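Local coordinates for protein glycerol dehydratase (Clostridium butyricum, PDB 1R9D) that dehydrates glycerol without coenzyme B12, probably as a lyase of the glycyl radical family related to pyruvate formate lyase, at residues 435-440 and 444-449; 422-427 and 541-546; 416-421 and 694-699; 501-506 and 633-638. All blocks are in the same frame, centred on the assembly; numbering follows the deposited sequence.

How the contacts relate
Following the chain from the N terminus, residues 416-421 and 422-427 open contacts 3 and 2 one after the other. Contact 1 is the first to close, a tight local loop between 435-440 and 444-449, nested inside both. Residues 501-506 on helix 484-516 open contact 4 before 541-546 closes contact 2, so these two cross; contact 4 closes at 633-638. Only then does 694-699 close contact 3, which encloses all the others. Strands 543-551 and 634-635 are neighbours in one sheet and join contacts 2 and 4. N697 reaches H446 of contact 1 and S448 bonds to D506 of contact 4, tying the glycerol-binding segments to helix 484-516 and to the 694-699 loop, where S696 also meets Q636.

Contact 1 of 4, residues 435-440 and 444-449; sequences EPQKPG and GWHDSA. With GOL (glycerol), chain C.
Q437 and H446 make the one direct hydrogen bond between the two segments: Q437 NE2 donates to H446 NE2 over 3.0 Å, meeting the imidazole at its edge and near its plane. The bond is bent, with 141° at the hydrogen, and the amide and ring planes stand 56° apart. A water accepts from the same Q437 NE2 and from G444 N, while Q437 OE1 takes the backbone N of S166, so both ends of the amide are held and its rotation is fixed. Van der Waals packing joins E435 to H446. The two side chains run antiparallel alongside one another, E435 OE1 lying 3.3 Å from H446 CB, and a bend at chi2 (101°) carries the glutamate carboxylate past the histidine CB toward the ligand. Glycerol bridges the two segments through its hydroxyls. Its O3 donates to E435 OE1 at 2.7 Å, and its O2 and O1 donate to D447 OD2, at 2.5 and 2.6 Å. The other carboxylate oxygens are held by C433 N (E435 OE2) and Q549 (D447 OD1). With H164, H281 and S282, these two acids grip the bound glycerol close to C433, consistent with the active site of glycyl radical enzymes.

Contact 2 of 4, residues 422-427 and 541-546; sequences LEDARD and AEYNFS
The backbones at D424, on the short helix 422-426, and at Y543, at the start of strand 543-551, stay well apart, their CA atoms 10.5 Å from each other, and the two side chains bridge the gap. The phenol of Y543 ends at the aspartate: OH donates over a short 2.6 Å to D424 OD2, which accepts through its anti lone pair, the one away from the other carboxylate oxygen. OD2 lies at the edge of the ring and near its plane, also 3.4 Å from Y543 CE1, and the carboxylate is turned 90° to the ring. On the helix, D424 CG sits beside its own backbone N and anti to the carbonyl carbon (chi1 -79°), which brings the carboxylate out toward the strand.

Other partners hold both groups in place. D424 OD1 forms a salt bridge with K441, and K438 lies farther off as a weak ion pair; these positive charges would be expected to favour the ionised carboxylate. The Y543 ring is covered on one face by E542 CG, 3.7 Å above its centre, and its hydroxyl also receives a weak hydrogen bond from T421 N. T421 in turn is the N-cap of the helix, its OG1 accepting from D424 N. Y543 makes backbone bonds with K441 and E443, just before and in strand 442-443, which runs parallel to 543-551. A tyrosine from a sheet strand thus docks on the first turn of an N-capped helix, joining it to the mixed sheet that includes strand 543-551.

Contact 3 of 4, residues 416-421 and 694-699; sequences VSRGLT and IASNGT
At the Schellman-capped C-terminal end of helix 408-417, R418 reaches across to the turn that holds I694 and S696. Its guanidinium makes one clear hydrogen bond, NH2 to I694 O at 3.0 Å with 143° at the hydrogen; the carbonyl oxygen lies at the edge of the guanidinium and in its plane, and the donor lies in the carbonyl plane. A second, weak bond runs from R418 NE to S696 OG at 2.7 Å, its 120° angle far from straight. A bend at chi2 (-73°) swings the arginine chain over to the serine, whose OG is 3.6 Å from R418 CG.

Both polar ends have stronger partners beyond the two segments. R418 NH2 also meets N625 OD1, and S696 OG is hydrogen-bonded to Q636 OE1, so the arginine and serine belong to a small network rather than to an isolated pair. I694 O also accepts weakly from S696 N, closing the inverse gamma turn centred on A695, which overlaps the type I turn from A695 to G698. The contact thus joins a Schellman-capped helix end to a loop of overlapping turns through an arginine, linking segments that fall in the pyruvate formate lyase-like and glycine radical sequence families.

Contact 4 of 4, residues 501-506 and 633-638; sequences HMCCAD and GNFQPG
The sulfur of C503 lies against the ring of F635, a Cys sulfur-aromatic contact that forms without any hydrogen bond between the two segments. C503 SG stands 4.0 Å from the ring centroid and 35° off the normal, an oblique approach, and it comes closest to the rim, 3.6 Å from CD2 of F635. The preceding carbon is placed more squarely: C503 CB makes a CH-pi contact over the ring face, 4.2 Å from the F635 centroid. With SG anti to its carbonyl carbon (chi1 -69°), the cysteine puts CB over the ring face and the sulfur obliquely beside it, and C503 O reaches 3.7 Å from F635 CZ.

One helical turn on, D506 approaches from a different direction. Its OD1 sits at the ring edge, near the plane, 3.9 Å from F635 CE2, while D506 CB also meets this corner of the ring. The carboxylate's main partner is elsewhere: OD1 accepts from S448 OG, which joins helix 484-516 to the loop before strand 449-452. V624, Y627, S546 and P548 also touch F635, and backbone bonds of F635 with Y627 and of Q636 with S546 hold the 633-638 segment in the sheet region.

The chemistry therefore differs with the direction of approach. The electron-rich face receives a C-H group of C503 CB, the polarisable sulfur comes in obliquely near CD2 and CE2, and the electropositive edge meets a carboxylate oxygen, so all three approaches should be mildly attractive, and this buried helix-to-sheet junction rests on dispersion and weak electrostatics rather than on direct hydrogen bonds.

Contact 1 of 4, residues 435-440 and 444-449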
# COMPACT_ATOMS: atom_id res chain seq x y z
N GLU A 435 -14.05 11.35 25.66
CA GLU A 435 -14.24 10.13 24.86
C GLU A 435 -13.88 8.81 25.56
O GLU A 435 -12.71 8.53 25.84
CB GLU A 435 -13.44 10.29 23.55
CG GLU A 435 -13.61 11.68 22.89
CD GLU A 435 -12.42 12.63 23.13
OE1 GLU A 435 -11.34 12.41 22.53
OE2 GLU A 435 -12.56 13.61 23.91
N PRO A 436 -14.89 7.96 25.84
CA PRO A 436 -14.64 6.68 26.51
C PRO A 436 -14.11 5.55 25.63
O PRO A 436 -14.44 5.47 24.44
CB PRO A 436 -16.00 6.31 27.12
CG PRO A 436 -16.97 7.37 26.64
CD PRO A 436 -16.31 8.11 25.50
N GLN A 437 -13.32 4.66 26.22
CA GLN A 437 -12.79 3.51 25.48
C GLN A 437 -12.22 2.47 26.44
O GLN A 437 -11.95 2.77 27.61
CB GLN A 437 -11.68 3.93 24.50
CG GLN A 437 -10.26 3.89 25.11
CD GLN A 437 -9.12 4.05 24.09
OE1 GLN A 437 -7.96 3.73 24.39
NE2 GLN A 437 -9.44 4.54 22.89
N LYS A 438 -12.07 1.24 25.95
CA LYS A 438 -11.46 0.17 26.73
C LYS A 438 -9.97 0.34 26.42
O LYS A 438 -9.54 0.13 25.28
CB LYS A 438 -11.95 -1.20 26.24
CG LYS A 438 -11.04 -2.36 26.63
CD LYS A 438 -10.89 -2.51 28.14
CE LYS A 438 -10.01 -3.71 28.45
NZ LYS A 438 -9.89 -3.98 29.91
N PRO A 439 -9.17 0.73 27.42
CA PRO A 439 -7.74 0.92 27.17
C PRO A 439 -7.05 -0.37 26.74
O PRO A 439 -7.43 -1.46 27.16
CB PRO A 439 -7.22 1.42 28.51
CG PRO A 439 -8.41 2.09 29.14
CD PRO A 439 -9.52 1.11 28.80
N GLY A 440 -6.02 -0.22 25.90
CA GLY A 440 -5.25 -1.36 25.44
C GLY A 440 -5.90 -2.27 24.42
O GLY A 440 -5.35 -3.32 24.10
N GLY A 444 -9.70 4.30 18.48
CA GLY A 444 -10.95 5.04 18.38
C GLY A 444 -11.07 6.31 17.56
O GLY A 444 -12.19 6.76 17.32
N TRP A 445 -9.95 6.90 17.13
CA TRP A 445 -10.03 8.13 16.34
C TRP A 445 -11.07 9.06 16.99
O TRP A 445 -11.94 9.63 16.32
CB TRP A 445 -10.44 7.79 14.89
CG TRP A 445 -9.26 7.62 13.96
CD1 TRP A 445 -8.12 6.90 14.20
CD2 TRP A 445 -9.08 8.25 12.70
NE1 TRP A 445 -7.23 7.07 13.16
CE2 TRP A 445 -7.80 7.89 12.23
CE3 TRP A 445 -9.88 9.10 11.91
CZ2 TRP A 445 -7.29 8.36 11.01
CZ3 TRP A 445 -9.37 9.57 10.70
CH2 TRP A 445 -8.08 9.19 10.26
N HIS A 446 -10.96 9.21 18.31
CA HIS A 446 -11.91 9.99 19.11
C HIS A 446 -12.11 11.50 18.86
O HIS A 446 -12.98 12.12 19.48
CB HIS A 446 -11.61 9.74 20.59
CG HIS A 446 -11.76 8.31 21.00
ND1 HIS A 446 -12.99 7.68 21.09
CD2 HIS A 446 -10.84 7.37 21.33
CE1 HIS A 446 -12.82 6.42 21.46
NE2 HIS A 446 -11.53 6.21 21.62
N ASP A 447 -11.31 12.10 17.99
CA ASP A 447 -11.53 13.51 17.65
C ASP A 447 -11.14 13.71 16.20
O ASP A 447 -10.22 14.47 15.86
CB ASP A 447 -10.76 14.47 18.56
CG ASP A 447 -11.23 15.91 18.40
OD1 ASP A 447 -12.24 16.12 17.69
OD2 ASP A 447 -10.61 16.83 18.98
N SER A 448 -11.86 13.02 15.33
CA SER A 448 -11.61 13.05 13.90
C SER A 448 -12.11 14.29 13.17
O SER A 448 -11.74 14.52 12.02
CB SER A 448 -12.21 11.80 13.25
OG SER A 448 -13.63 11.81 13.31
N ALA A 449 -12.94 15.10 13.83
CA ALA A 449 -13.46 16.31 13.20
C ALA A 449 -14.38 17.11 14.11
O ALA A 449 -14.87 16.61 15.12
CB ALA A 449 -14.22 15.94 11.93
C1 GOL C . -9.65 18.10 21.99
O1 GOL C . -10.79 18.22 21.16
C2 GOL C . -9.06 16.69 21.94
O2 GOL C . -8.72 16.34 20.59
C3 GOL C . -10.08 15.69 22.48
O3 GOL C . -9.53 14.38 22.52
O HOH W 1 -7.71 4.69 20.48

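Contact 2 of 4, residues 422-427 and 541-546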
# COMPACT_ATOMS: atom_id res chain seq x y z
N LEU A 422 -19.35 -6.63 28.32
CA LEU A 422 -19.67 -5.94 29.56
C LEU A 422 -18.40 -5.78 30.41
O LEU A 422 -18.20 -4.75 31.05
CB LEU A 422 -20.73 -6.72 30.35
CG LEU A 422 -21.15 -6.17 31.72
CD1 LEU A 422 -21.72 -4.77 31.56
CD2 LEU A 422 -22.19 -7.11 32.34
N GLU A 423 -17.55 -6.80 30.40
CA GLU A 423 -16.31 -6.75 31.16
C GLU A 423 -15.42 -5.60 30.68
O GLU A 423 -14.90 -4.83 31.49
CB GLU A 423 -15.54 -8.07 31.03
CG GLU A 423 -14.58 -8.35 32.17
CD GLU A 423 -13.61 -9.49 31.89
OE1 GLU A 423 -14.03 -10.50 31.28
OE2 GLU A 423 -12.43 -9.37 32.29
N ASP A 424 -15.25 -5.48 29.37
CA ASP A 424 -14.43 -4.42 28.80
C ASP A 424 -15.05 -3.04 29.05
O ASP A 424 -14.34 -2.09 29.38
CB ASP A 424 -14.23 -4.63 27.29
CG ASP A 424 -13.17 -5.68 26.98
OD1 ASP A 424 -12.38 -6.02 27.88
OD2 ASP A 424 -13.12 -6.15 25.82
N ALA A 425 -16.36 -2.92 28.88
CA ALA A 425 -17.04 -1.65 29.10
C ALA A 425 -16.86 -1.16 30.54
O ALA A 425 -16.69 0.03 30.78
CB ALA A 425 -18.53 -1.77 28.76
N ARG A 426 -16.89 -2.09 31.49
CA ARG A 426 -16.73 -1.74 32.90
C ARG A 426 -15.34 -1.21 33.22
O ARG A 426 -15.15 -0.52 34.21
CB ARG A 426 -17.02 -2.96 33.79
CG ARG A 426 -18.49 -3.24 33.99
CD ARG A 426 -18.72 -4.52 34.77
NE ARG A 426 -20.13 -4.69 35.12
CZ ARG A 426 -20.66 -5.84 35.51
NH1 ARG A 426 -19.90 -6.92 35.61
NH2 ARG A 426 -21.96 -5.90 35.81
N ASP A 427 -14.37 -1.53 32.36
CA ASP A 427 -12.99 -1.10 32.58
C ASP A 427 -12.61 0.11 31.73
O ASP A 427 -11.44 0.33 31.43
CB ASP A 427 -12.05 -2.28 32.28
CG ASP A 427 -10.65 -2.06 32.82
OD1 ASP A 427 -10.52 -1.67 34.00
OD2 ASP A 427 -9.68 -2.30 32.06
N ALA A 541 -6.46 -3.31 16.08
CA ALA A 541 -7.16 -3.22 17.36
C ALA A 541 -8.40 -4.09 17.43
O ALA A 541 -9.04 -4.37 16.41
CB ALA A 541 -7.54 -1.76 17.65
N GLU A 542 -8.74 -4.54 18.64
CA GLU A 542 -9.93 -5.36 18.87
C GLU A 542 -11.17 -4.52 18.56
O GLU A 542 -12.13 -5.00 17.96
CB GLU A 542 -9.96 -5.82 20.33
CG GLU A 542 -11.29 -6.43 20.81
CD GLU A 542 -11.66 -7.72 20.07
OE1 GLU A 542 -10.74 -8.41 19.58
OE2 GLU A 542 -12.87 -8.04 20.01
N TYR A 543 -11.13 -3.25 18.99
CA TYR A 543 -12.24 -2.32 18.78
C TYR A 543 -11.81 -1.16 17.89
O TYR A 543 -10.74 -0.58 18.10
CB TYR A 543 -12.72 -1.77 20.13
CG TYR A 543 -13.21 -2.83 21.10
CD1 TYR A 543 -12.56 -3.06 22.31
CD2 TYR A 543 -14.33 -3.60 20.80
CE1 TYR A 543 -13.02 -4.04 23.21
CE2 TYR A 543 -14.79 -4.58 21.68
CZ TYR A 543 -14.13 -4.80 22.88
OH TYR A 543 -14.61 -5.77 23.74
N ASN A 544 -12.62 -0.83 16.89
CA ASN A 544 -12.31 0.27 15.97
C ASN A 544 -13.48 1.23 15.81
O ASN A 544 -14.62 0.81 15.60
CB ASN A 544 -11.92 -0.27 14.60
CG ASN A 544 -10.53 -0.87 14.58
OD1 ASN A 544 -9.54 -0.15 14.46
ND2 ASN A 544 -10.45 -2.18 14.70
N PHE A 545 -13.19 2.53 15.88
CA PHE A 545 -14.22 3.56 15.73
C PHE A 545 -13.62 4.79 15.08
O PHE A 545 -12.42 4.85 14.81
CB PHE A 545 -14.78 3.99 17.09
CG PHE A 545 -15.36 2.88 17.91
CD1 PHE A 545 -14.66 2.37 19.00
CD2 PHE A 545 -16.60 2.32 17.59
CE1 PHE A 545 -15.18 1.32 19.76
CE2 PHE A 545 -17.13 1.28 18.35
CZ PHE A 545 -16.42 0.78 19.43
N SER A 546 -14.49 5.76 14.80
CA SER A 546 -14.11 7.07 14.26
C SER A 546 -15.10 8.02 14.94
O SER A 546 -16.30 7.74 14.98
CB SER A 546 -14.25 7.12 12.74
OG SER A 546 -13.19 6.41 12.12

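Contact 3 of 4, residues 416-421 and 694-699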
# COMPACT_ATOMS: atom_id res chain seq x y z
N VAL A 416 -21.42 -0.97 25.60
CA VAL A 416 -21.84 -2.32 25.26
C VAL A 416 -22.69 -2.27 24.00
O VAL A 416 -22.65 -3.18 23.17
CB VAL A 416 -22.66 -2.98 26.40
CG1 VAL A 416 -23.13 -4.36 25.96
CG2 VAL A 416 -21.81 -3.10 27.66
N SER A 417 -23.45 -1.19 23.87
CA SER A 417 -24.31 -0.99 22.71
C SER A 417 -23.45 -0.89 21.45
O SER A 417 -23.88 -1.26 20.36
CB SER A 417 -25.14 0.28 22.89
OG SER A 417 -25.95 0.53 21.76
N ARG A 418 -22.23 -0.38 21.60
CA ARG A 418 -21.31 -0.22 20.48
C ARG A 418 -20.45 -1.45 20.19
O ARG A 418 -19.58 -1.41 19.32
CB ARG A 418 -20.40 1.00 20.71
CG ARG A 418 -21.12 2.34 20.65
CD ARG A 418 -21.50 2.72 19.22
NE ARG A 418 -22.21 4.01 19.17
CZ ARG A 418 -22.59 4.61 18.05
NH1 ARG A 418 -22.35 4.04 16.87
NH2 ARG A 418 -23.22 5.78 18.11
N GLY A 419 -20.66 -2.54 20.92
CA GLY A 419 -19.89 -3.74 20.66
C GLY A 419 -18.92 -4.25 21.71
O GLY A 419 -18.38 -5.36 21.57
N LEU A 420 -18.66 -3.47 22.76
CA LEU A 420 -17.74 -3.92 23.80
C LEU A 420 -18.43 -4.95 24.69
O LEU A 420 -19.65 -4.94 24.84
CB LEU A 420 -17.29 -2.75 24.68
CG LEU A 420 -16.15 -1.87 24.15
CD1 LEU A 420 -16.63 -1.08 22.95
CD2 LEU A 420 -15.68 -0.93 25.26
N THR A 421 -17.65 -5.86 25.26
CA THR A 421 -18.22 -6.85 26.17
C THR A 421 -18.52 -6.07 27.44
O THR A 421 -18.01 -4.96 27.61
CB THR A 421 -17.20 -7.95 26.52
OG1 THR A 421 -16.07 -7.35 27.16
CG2 THR A 421 -16.75 -8.68 25.28
N ILE A 694 -26.51 7.74 22.45
CA ILE A 694 -26.13 7.67 21.04
C ILE A 694 -24.82 8.41 20.77
O ILE A 694 -24.04 8.01 19.90
CB ILE A 694 -27.25 8.23 20.14
CG1 ILE A 694 -26.99 7.83 18.68
CG2 ILE A 694 -27.33 9.75 20.26
CD1 ILE A 694 -28.14 8.14 17.74
N ALA A 695 -24.58 9.48 21.52
CA ALA A 695 -23.35 10.27 21.39
C ALA A 695 -22.28 9.59 22.23
O ALA A 695 -21.74 10.19 23.17
CB ALA A 695 -23.59 11.70 21.87
N SER A 696 -21.97 8.35 21.88
CA SER A 696 -20.99 7.54 22.60
C SER A 696 -19.54 8.00 22.50
O SER A 696 -18.68 7.45 23.18
CB SER A 696 -21.12 6.07 22.16
OG SER A 696 -21.19 5.97 20.75
N ASN A 697 -19.27 8.99 21.67
CA ASN A 697 -17.91 9.50 21.60
C ASN A 697 -17.80 10.58 22.67
O ASN A 697 -16.75 11.21 22.83
CB ASN A 697 -17.59 10.07 20.22
CG ASN A 697 -16.09 10.22 20.00
OD1 ASN A 697 -15.33 9.30 20.29
ND2 ASN A 697 -15.67 11.38 19.49
N GLY A 698 -18.89 10.79 23.40
CA GLY A 698 -18.90 11.74 24.50
C GLY A 698 -19.59 13.08 24.34
O GLY A 698 -19.64 13.65 23.25
N THR A 699 -20.14 13.58 25.44
CA THR A 699 -20.79 14.89 25.45
C THR A 699 -20.16 15.66 26.60
O THR A 699 -19.76 15.06 27.60
CB THR A 699 -22.33 14.79 25.66
OG1 THR A 699 -22.60 14.39 27.01
CG2 THR A 699 -22.93 13.77 24.70

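Contact 4 of 4, residues 501-506 and 633-638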
# COMPACT_ATOMS: atom_id res chain seq x y z
N HIS A 501 -19.76 14.16 3.53
CA HIS A 501 -18.42 14.56 3.10
C HIS A 501 -17.40 14.64 4.22
O HIS A 501 -16.21 14.42 3.99
CB HIS A 501 -18.50 15.86 2.30
CG HIS A 501 -19.11 15.67 0.95
ND1 HIS A 501 -18.48 14.96 -0.05
CD2 HIS A 501 -20.32 16.02 0.45
CE1 HIS A 501 -19.28 14.87 -1.10
NE2 HIS A 501 -20.40 15.51 -0.82
N MET A 502 -17.85 14.93 5.44
CA MET A 502 -16.94 14.98 6.58
C MET A 502 -16.43 13.56 6.85
O MET A 502 -15.24 13.34 7.07
CB MET A 502 -17.66 15.51 7.82
CG MET A 502 -16.89 15.31 9.12
SD MET A 502 -17.75 15.94 10.58
CE MET A 502 -19.08 14.74 10.73
N CYS A 503 -17.34 12.59 6.82
CA CYS A 503 -16.95 11.22 7.08
C CYS A 503 -16.09 10.65 5.96
O CYS A 503 -15.15 9.88 6.22
CB CYS A 503 -18.20 10.36 7.33
SG CYS A 503 -19.00 10.80 8.89
N CYS A 504 -16.38 11.03 4.72
CA CYS A 504 -15.58 10.56 3.60
C CYS A 504 -14.17 11.15 3.70
O CYS A 504 -13.19 10.45 3.46
CB CYS A 504 -16.22 10.97 2.27
SG CYS A 504 -17.79 10.11 1.93
N ALA A 505 -14.08 12.43 4.06
CA ALA A 505 -12.79 13.09 4.21
C ALA A 505 -11.97 12.39 5.30
O ALA A 505 -10.77 12.14 5.13
CB ALA A 505 -12.98 14.57 4.58
N ASP A 506 -12.63 12.07 6.42
CA ASP A 506 -11.97 11.37 7.51
C ASP A 506 -11.42 10.03 7.02
O ASP A 506 -10.29 9.66 7.35
CB ASP A 506 -12.97 11.11 8.65
CG ASP A 506 -12.94 12.19 9.71
OD1 ASP A 506 -13.92 12.28 10.48
OD2 ASP A 506 -11.93 12.92 9.80
N GLY A 633 -14.52 -0.34 11.42
CA GLY A 633 -15.26 0.15 12.57
C GLY A 633 -16.36 1.14 12.21
O GLY A 633 -16.40 1.65 11.09
N ASN A 634 -17.24 1.40 13.16
CA ASN A 634 -18.34 2.33 12.95
C ASN A 634 -18.02 3.72 13.47
O ASN A 634 -17.28 3.88 14.44
CB ASN A 634 -19.60 1.84 13.67
CG ASN A 634 -20.42 0.89 12.83
OD1 ASN A 634 -21.13 1.30 11.91
ND2 ASN A 634 -20.31 -0.40 13.13
N PHE A 635 -18.57 4.73 12.80
CA PHE A 635 -18.40 6.11 13.25
C PHE A 635 -19.37 6.26 14.42
O PHE A 635 -20.42 5.60 14.46
CB PHE A 635 -18.81 7.10 12.15
CG PHE A 635 -17.70 7.45 11.20
CD1 PHE A 635 -17.19 6.50 10.32
CD2 PHE A 635 -17.19 8.74 11.17
CE1 PHE A 635 -16.18 6.84 9.42
CE2 PHE A 635 -16.18 9.09 10.28
CZ PHE A 635 -15.67 8.15 9.40
N GLN A 636 -19.02 7.09 15.39
CA GLN A 636 -19.90 7.35 16.53
C GLN A 636 -19.75 8.84 16.82
O GLN A 636 -18.64 9.36 16.88
CB GLN A 636 -19.51 6.51 17.75
CG GLN A 636 -18.06 6.59 18.14
CD GLN A 636 -17.75 5.81 19.41
OE1 GLN A 636 -18.65 5.26 20.05
NE2 GLN A 636 -16.48 5.77 19.78
N PRO A 637 -20.88 9.54 17.00
CA PRO A 637 -20.86 10.97 17.27
C PRO A 637 -20.54 11.40 18.70
O PRO A 637 -20.79 10.68 19.66
CB PRO A 637 -22.25 11.42 16.85
CG PRO A 637 -23.09 10.24 17.29
CD PRO A 637 -22.27 9.05 16.83
N GLY A 638 -19.97 12.60 18.81
CA GLY A 638 -19.67 13.17 20.11
C GLY A 638 -20.21 14.59 20.06
O GLY A 638 -20.54 15.08 18.98